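Local coordinates for protein acid phosphatase (Bacillus anthracis, PDB 2I33) that probably hydrolyses phosphate monoesters at acidic pH as a magnesium-dependent class C acid phosphatase of the HAD superfamily, at residues Q20-A23 / D24-Y27; K34-Y37 / Y38-Y41. All coordinates share one frame; numbering follows the deposited sequence.

Contact 1: residues Q20-A23 / D24-Y27; sequences QLMA and DLWY
D24 and Q20 meet one turn apart, D24 N bonding to Q20 O at 2.9 Å, on the helix that runs to residue 29 in the N-terminal helical region of this HAD-superfamily phosphatase. The D24 side chain folds back over the preceding turn: with CG beside its own backbone N (chi1 -71°), that carbon comes to 3.3 Å from Q20 O. The backbone continues as regular α-helix, W26 N bonding to M22 O at 2.8 Å with an N-H...O angle of 168°. L25, W26 and Y27 differ from D24 in having CG anti to the backbone N (W26 chi1 -178°). Both aromatic rings lead away from the preceding turn, although A23 O still lies at the edge of the W26 ring, near its plane. The W26 ring reaches M33 of helix 31-54 and meets W222 of the second subunit edge-to-face; the Y27 side chain, about 8 Å from the magnesium ion, has its polar partner in Y37. On the apolar flank, where L25 also packs on L226 of the second subunit, one methyl of L25 serves two neighbours. Its CD2 lies 4.2 Å from CD2 of L21 and, against the sulfur of M22, 4.3 Å from SD.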
loop_
_atom_site.group_PDB
_atom_site.type_symbol
_atom_site.label_atom_id
_atom_site.label_comp_id
_atom_site.label_asym_id
_atom_site.label_seq_id
_atom_site.Cartn_x
_atom_site.Cartn_y
_atom_site.Cartn_z
ATOM N N GLN A 20 -14.446 -4.121 -7.709
ATOM C CA GLN A 20 -13.208 -3.312 -7.794
ATOM C C GLN A 20 -13.367 -1.936 -7.172
ATOM O O GLN A 20 -12.382 -1.195 -6.997
ATOM C CB GLN A 20 -12.871 -2.979 -9.260
ATOM C CG GLN A 20 -12.902 -4.094 -10.272
ATOM C CD GLN A 20 -12.578 -3.598 -11.685
ATOM O OE1 GLN A 20 -12.339 -2.393 -11.917
ATOM N NE2 GLN A 20 -12.567 -4.524 -12.642
ATOM N N LEU A 21 -14.607 -1.550 -6.940
ATOM C CA LEU A 21 -14.903 -0.152 -6.726
ATOM C C LEU A 21 -14.115 0.463 -5.584
ATOM O O LEU A 21 -13.446 1.478 -5.783
ATOM C CB LEU A 21 -16.387 0.071 -6.554
ATOM C CG LEU A 21 -16.796 1.492 -6.904
ATOM C CD1 LEU A 21 -18.283 1.559 -7.257
ATOM C CD2 LEU A 21 -16.462 2.432 -5.792
ATOM N N MET A 22 -14.137 -0.154 -4.407
ATOM C CA MET A 22 -13.411 0.420 -3.273
ATOM C C MET A 22 -11.901 0.471 -3.507
ATOM O O MET A 22 -11.239 1.458 -3.195
ATOM C CB MET A 22 -13.708 -0.377 -2.016
ATOM C CG MET A 22 -15.063 -0.104 -1.513
ATOM S SD MET A 22 -15.256 1.613 -0.990
ATOM C CE MET A 22 -14.616 1.511 0.671
ATOM N N ALA A 23 -11.351 -0.601 -4.060
ATOM C CA ALA A 23 -9.921 -0.599 -4.382
ATOM C C ALA A 23 -9.572 0.575 -5.304
ATOM O O ALA A 23 -8.572 1.279 -5.089
ATOM C CB ALA A 23 -9.537 -1.875 -5.019
ATOM N N ASP A 24 -10.400 0.775 -6.324
ATOM C CA ASP A 24 -10.165 1.835 -7.314
ATOM C C ASP A 24 -10.320 3.195 -6.683
ATOM O O ASP A 24 -9.521 4.106 -6.925
ATOM C CB ASP A 24 -11.178 1.739 -8.453
ATOM C CG ASP A 24 -10.959 0.556 -9.350
ATOM O OD1 ASP A 24 -9.952 -0.167 -9.198
ATOM O OD2 ASP A 24 -11.824 0.344 -10.230
ATOM N N LEU A 25 -11.334 3.315 -5.852
ATOM C CA LEU A 25 -11.645 4.575 -5.203
ATOM C C LEU A 25 -10.511 4.967 -4.246
ATOM O O LEU A 25 -10.084 6.106 -4.207
ATOM C CB LEU A 25 -12.953 4.419 -4.454
ATOM C CG LEU A 25 -13.519 5.682 -3.842
ATOM C CD1 LEU A 25 -13.810 6.749 -4.880
ATOM C CD2 LEU A 25 -14.758 5.282 -3.145
ATOM N N TRP A 26 -10.006 3.995 -3.495
ATOM C CA TRP A 26 -8.846 4.224 -2.633
ATOM C C TRP A 26 -7.660 4.706 -3.473
ATOM O O TRP A 26 -6.962 5.669 -3.161
ATOM C CB TRP A 26 -8.427 2.924 -1.922
ATOM C CG TRP A 26 -7.277 3.088 -1.000
ATOM C CD1 TRP A 26 -7.294 3.588 0.276
ATOM C CD2 TRP A 26 -5.919 2.749 -1.271
ATOM N NE1 TRP A 26 -6.026 3.578 0.807
ATOM C CE2 TRP A 26 -5.170 3.050 -0.121
ATOM C CE3 TRP A 26 -5.266 2.220 -2.376
ATOM C CZ2 TRP A 26 -3.820 2.838 -0.036
ATOM C CZ3 TRP A 26 -3.914 1.991 -2.290
ATOM C CH2 TRP A 26 -3.191 2.333 -1.132
ATOM N N TYR A 27 -7.400 3.980 -4.532
ATOM C CA TYR A 27 -6.214 4.278 -5.321
ATOM C C TYR A 27 -6.311 5.685 -5.924
ATOM O O TYR A 27 -5.316 6.434 -5.975
ATOM C CB TYR A 27 -6.091 3.260 -6.428
ATOM C CG TYR A 27 -4.744 3.349 -7.086
ATOM C CD1 TYR A 27 -3.661 2.669 -6.568
ATOM C CD2 TYR A 27 -4.548 4.122 -8.212
ATOM C CE1 TYR A 27 -2.382 2.755 -7.162
ATOM C CE2 TYR A 27 -3.272 4.222 -8.795
ATOM C CZ TYR A 27 -2.200 3.559 -8.263
ATOM O OH TYR A 27 -0.954 3.637 -8.849
#

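Contact 2: residues K34-Y37 / Y38-Y41; sequences KALY and YQGY
Y37 and Y41, both buried and one turn apart, form the tightly packed side of this contact. CE2 of Y41 comes to the edge of the Y37 ring, near its plane, 4.2 Å from CD2 of Y37, so the pair meets without stacking. CD2 of Y41 also lies 3.4 Å from Y37 O, an oblique approach to the ring. Further rings crowd the pair: F214 stacks on Y37, and Y41 meets F214 and F178 with planes at about 30° and 15°. Both hydroxyls are fixed by backbone carbonyls, Y37 OH bonding to E68 O and Y41 OH to T69 O. These carbonyls belong to the DxDx(T/V) loop characteristic of the HAD fold, whose aspartates D65 and D67 bind magnesium together with D180; the two hydroxyls thus tie helix 31-54 to the backbone of the metal-binding loop. In the backbone beneath this pair, Y41 N bonds to Y37 O at 3.0 Å.

The partly exposed side belongs to K34 and Y38. The Y38 chain turns back beside its own N (chi1 -73°), bringing CD2 obliquely to 3.3 Å from K34 O, the carbonyl that also accepts Y38 N at 2.9 Å. K34, extended as far as CE, leads its amine away from 38-41, and the Y38 hydroxyl makes a weak hydrogen bond to T201 of the second subunit. Elsewhere on the helix, L36 and Q39 run side by side in the same direction. CD2 of L36 lies 4.2 Å from NE2 of Q39, an amide nitrogen that donates to I213 O of the second subunit.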
loop_
_atom_site.group_PDB
_atom_site.type_symbol
_atom_site.label_atom_id
_atom_site.label_comp_id
_atom_site.label_asym_id
_atom_site.label_seq_id
_atom_site.Cartn_x
_atom_site.Cartn_y
_atom_site.Cartn_z
ATOM N N LYS A 34 -1.323 8.184 -1.814
ATOM C CA LYS A 34 -0.262 9.132 -2.206
ATOM C C LYS A 34 0.914 9.047 -1.247
ATOM O O LYS A 34 2.061 9.050 -1.678
ATOM C CB LYS A 34 -0.797 10.543 -2.300
ATOM C CG LYS A 34 -1.932 10.672 -3.309
ATOM C CD LYS A 34 -2.513 12.067 -3.283
ATOM C CE LYS A 34 -3.491 12.364 -4.429
ATOM N NZ LYS A 34 -4.331 11.246 -4.895
ATOM N N ALA A 35 0.626 8.951 0.044
ATOM C CA ALA A 35 1.659 8.881 1.064
ATOM C C ALA A 35 2.524 7.638 0.898
ATOM O O ALA A 35 3.745 7.659 1.131
ATOM C CB ALA A 35 1.049 8.893 2.418
ATOM N N LEU A 36 1.892 6.524 0.504
ATOM C CA LEU A 36 2.630 5.307 0.269
ATOM C C LEU A 36 3.559 5.460 -0.933
ATOM O O LEU A 36 4.648 4.912 -0.941
ATOM C CB LEU A 36 1.695 4.141 0.032
ATOM C CG LEU A 36 1.115 3.638 1.348
ATOM C CD1 LEU A 36 -0.283 3.044 1.170
ATOM C CD2 LEU A 36 1.999 2.650 1.993
ATOM N N TYR A 37 3.135 6.186 -1.951
ATOM C CA TYR A 37 4.004 6.483 -3.086
ATOM C C TYR A 37 5.156 7.386 -2.649
ATOM O O TYR A 37 6.300 7.114 -2.959
ATOM C CB TYR A 37 3.219 7.051 -4.264
ATOM C CG TYR A 37 2.628 5.920 -5.076
ATOM C CD1 TYR A 37 1.417 5.360 -4.710
ATOM C CD2 TYR A 37 3.306 5.352 -6.136
ATOM C CE1 TYR A 37 0.876 4.283 -5.406
ATOM C CE2 TYR A 37 2.766 4.257 -6.824
ATOM C CZ TYR A 37 1.562 3.734 -6.461
ATOM O OH TYR A 37 1.017 2.687 -7.152
ATOM N N TYR A 38 4.879 8.420 -1.885
ATOM C CA TYR A 38 6.006 9.232 -1.385
ATOM C C TYR A 38 6.927 8.394 -0.504
ATOM O O TYR A 38 8.158 8.541 -0.545
ATOM C CB TYR A 38 5.504 10.427 -0.607
ATOM C CG TYR A 38 4.911 11.476 -1.476
ATOM C CD1 TYR A 38 5.662 12.079 -2.498
ATOM C CD2 TYR A 38 3.631 11.958 -1.243
ATOM C CE1 TYR A 38 5.111 13.098 -3.289
ATOM C CE2 TYR A 38 3.093 12.979 -2.017
ATOM C CZ TYR A 38 3.830 13.532 -3.050
ATOM O OH TYR A 38 3.295 14.552 -3.824
ATOM N N GLN A 39 6.369 7.546 0.341
ATOM C CA GLN A 39 7.193 6.753 1.234
ATOM C C GLN A 39 8.115 5.856 0.427
ATOM O O GLN A 39 9.303 5.729 0.710
ATOM C CB GLN A 39 6.323 5.852 2.102
ATOM C CG GLN A 39 7.096 4.897 2.985
ATOM C CD GLN A 39 6.247 4.399 4.141
ATOM O OE1 GLN A 39 6.064 5.115 5.132
ATOM N NE2 GLN A 39 5.624 3.204 3.969
ATOM N N GLY A 40 7.554 5.242 -0.606
ATOM C CA GLY A 40 8.332 4.356 -1.464
ATOM C C GLY A 40 9.463 5.134 -2.149
ATOM O O GLY A 40 10.642 4.740 -2.114
ATOM N N TYR A 41 9.126 6.255 -2.752
ATOM C CA TYR A 41 10.144 7.037 -3.452
ATOM C C TYR A 41 11.141 7.686 -2.509
ATOM O O TYR A 41 12.339 7.792 -2.842
ATOM C CB TYR A 41 9.520 8.008 -4.453
ATOM C CG TYR A 41 9.047 7.296 -5.707
ATOM C CD1 TYR A 41 9.955 6.658 -6.555
ATOM C CD2 TYR A 41 7.683 7.209 -6.016
ATOM C CE1 TYR A 41 9.526 6.005 -7.668
ATOM C CE2 TYR A 41 7.248 6.545 -7.153
ATOM C CZ TYR A 41 8.174 5.931 -7.956
ATOM O OH TYR A 41 7.789 5.256 -9.090
#

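From the N terminus, contact 1 lies on helix 21-29 and contact 2 on the next helix, 31-54. Each is a local contact within one continuous stretch, so neither closes a long loop; they follow in series, neither nesting nor crossing, with centres about 18 Å apart. The chain turns between the helices and brings two pairs together. Y27 OH lies 2.8 Å from Y37 OH, a probable hydrogen bond. W26 CZ2 packs 3.7 Å from L36 CD1. The tyrosine pair faces the loop beside the magnesium site. Both contacts also touch the second subunit, so these consecutive helices join the metal-site region to the dimer interface.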